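Local structure of myosin regulatory light chain (Physarum polycephalum, 2BL0) at residues P62-L65 with S66-G69. The protein binds calcium through an EF-hand and serves as the regulatory light chain of a slime-mould myosin II. Sequence-based numbering, arbitrary orientation.
With CA (calcium ion), chain E.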
ATOM      1  N   PRO C  62       5.523  12.694 -28.796  1.00  6.16           N
ATOM      2  CA  PRO C  62       4.279  12.059 -28.317  1.00  6.40           C
ATOM      3  C   PRO C  62       4.101  10.593 -28.736  1.00  5.20           C
ATOM      4  O   PRO C  62       3.506   9.834 -27.974  1.00  5.87           O
ATOM      5  CB  PRO C  62       3.181  12.946 -28.873  1.00  6.56           C
ATOM      6  CG  PRO C  62       3.846  14.325 -28.995  1.00  7.88           C
ATOM      7  CD  PRO C  62       5.264  14.017 -29.405  1.00  6.86           C
ATOM      8  N   GLU C  63       4.597  10.227 -29.918  1.00  5.34           N
ATOM      9  CA  GLU C  63       4.563   8.843 -30.402  1.00  4.50           C
ATOM     10  C   GLU C  63       5.471   7.941 -29.560  1.00  4.79           C
ATOM     11  O   GLU C  63       5.075   6.864 -29.147  1.00  5.62           O
ATOM     12  CB  GLU C  63       4.968   8.784 -31.867  1.00  4.61           C
ATOM     13  CG  GLU C  63       3.949   9.383 -32.828  1.00  4.34           C
ATOM     14  CD  GLU C  63       4.436   9.351 -34.265  1.00  2.51           C
ATOM     15  OE1 GLU C  63       5.446  10.001 -34.524  1.00  4.07           O
ATOM     16  OE2 GLU C  63       3.902   8.619 -35.129  1.00  3.72           O
ATOM     17  N   PHE C  64       6.702   8.394 -29.332  1.00  5.17           N
ATOM     18  CA  PHE C  64       7.665   7.700 -28.480  1.00  5.44           C
ATOM     19  C   PHE C  64       7.082   7.553 -27.071  1.00  5.77           C
ATOM     20  O   PHE C  64       7.124   6.477 -26.489  1.00  5.95           O
ATOM     21  CB  PHE C  64       8.964   8.502 -28.461  1.00  4.95           C
ATOM     22  CG  PHE C  64      10.025   7.969 -27.528  1.00  6.13           C
ATOM     23  CD1 PHE C  64      10.787   6.868 -27.894  1.00  6.65           C
ATOM     24  CD2 PHE C  64      10.270   8.579 -26.297  1.00  5.56           C
ATOM     25  CE1 PHE C  64      11.777   6.372 -27.056  1.00  6.36           C
ATOM     26  CE2 PHE C  64      11.259   8.094 -25.446  1.00  7.05           C
ATOM     27  CZ  PHE C  64      12.017   6.980 -25.826  1.00  6.93           C
ATOM     28  N   LEU C  65       6.540   8.651 -26.535  1.00  6.43           N
ATOM     29  CA  LEU C  65       5.960   8.670 -25.190  1.00  7.37           C
ATOM     30  C   LEU C  65       4.846   7.661 -25.036  1.00  7.01           C
ATOM     31  O   LEU C  65       4.806   6.907 -24.039  1.00  6.92           O
ATOM     32  CB  LEU C  65       5.403  10.059 -24.844  1.00  7.20           C
ATOM     33  CG  LEU C  65       4.824  10.203 -23.428  1.00  9.23           C
ATOM     34  CD1 LEU C  65       5.903   9.841 -22.405  1.00 11.70           C
ATOM     35  CD2 LEU C  65       4.271  11.608 -23.191  1.00 10.16           C
ATOM     36  N   SER C  66       3.918   7.650 -25.991  1.00  7.41           N
ATOM     37  CA  SER C  66       2.817   6.698 -25.954  1.00  8.20           C
ATOM     38  C   SER C  66       3.336   5.242 -25.910  1.00  7.84           C
ATOM     39  O   SER C  66       2.831   4.404 -25.130  1.00  6.53           O
ATOM     40  CB  SER C  66       1.875   6.892 -27.148  1.00  8.50           C
ATOM     41  OG  SER C  66       0.831   5.912 -27.130  1.00 14.72           O
ATOM     42  N   MET C  67       4.344   4.957 -26.726  1.00  6.90           N
ATOM     43  CA  MET C  67       4.890   3.605 -26.836  1.00  6.83           C
ATOM     44  C   MET C  67       5.595   3.178 -25.554  1.00  7.67           C
ATOM     45  O   MET C  67       5.326   2.077 -25.024  1.00  8.74           O
ATOM     46  CB  MET C  67       5.826   3.502 -28.044  1.00  7.45           C
ATOM     47  CG  MET C  67       6.584   2.168 -28.140  1.00  6.60           C
ATOM     48  SD  MET C  67       7.939   2.270 -29.254  1.00  7.15           S
ATOM     49  CE  MET C  67       9.079   3.265 -28.324  1.00  6.93           C
ATOM     50  N   MET C  68       6.463   4.050 -25.040  1.00  7.36           N
ATOM     51  CA  MET C  68       7.228   3.746 -23.838  1.00  8.31           C
ATOM     52  C   MET C  68       6.279   3.602 -22.644  1.00  8.69           C
ATOM     53  O   MET C  68       6.435   2.691 -21.835  1.00  7.76           O
ATOM     54  CB  MET C  68       8.272   4.822 -23.555  1.00  8.25           C
ATOM     55  CG  MET C  68       9.371   4.940 -24.603  1.00  9.63           C
ATOM     56  SD  MET C  68      10.374   3.458 -24.712  1.00  8.04           S
ATOM     57  CE  MET C  68      11.205   3.463 -23.226  1.00  8.90           C
ATOM     58  N   GLY C  69       5.312   4.516 -22.548  1.00  9.57           N
ATOM     59  CA  GLY C  69       4.259   4.447 -21.534  1.00 11.08           C
ATOM     60  C   GLY C  69       3.471   3.153 -21.524  1.00 12.00           C
ATOM     61  O   GLY C  69       3.202   2.597 -20.451  1.00 12.36           O
TER
HETATM   62 CA    CA E1155       5.137   9.620 -36.973  1.00 23.88          CA
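M68 sets its CG methylene over one face of the F64 ring: CG of M68 sits 3.7 Å from the centroid of the F64 ring and only 16° off the normal, a CH-pi contact displaced toward the rim. SD of M68 follows at 4.5 Å from the centroid but obliquely, adding a Met-aromatic contact. The F64 ring reaches forward along the helix because its CG is anti to the backbone N (chi1 175°), while M68 CG lies beside its own N. M67, bent at its last torsion, brings its methyl CE to 4.0 Å from F64 CD1. Beneath these side chains run four i to i+4 backbone hydrogen bonds; the one from M68 N to F64 O is 2.9 Å long and nearly straight at 170°. E63 faces the loop instead, gripping the calcium ion with OE1 at 2.5 Å and OE2 at 2.4 Å, its OE1 also taking the N-H of Q60. The side chains of D52, T54 and N56 and the backbone O of K58 supply the other protein ligands of this EF-hand site. An alanine in place of F64 would strip M68 CG of its ring face and probably leave a gap beside F15 of helix 3-15. One helix thus joins two chemistries: a bidentate carboxylate on calcium at its start, and an apolar, sulfur-rich surface where M67 and M68 each pack against an aromatic side chain of another protein chain.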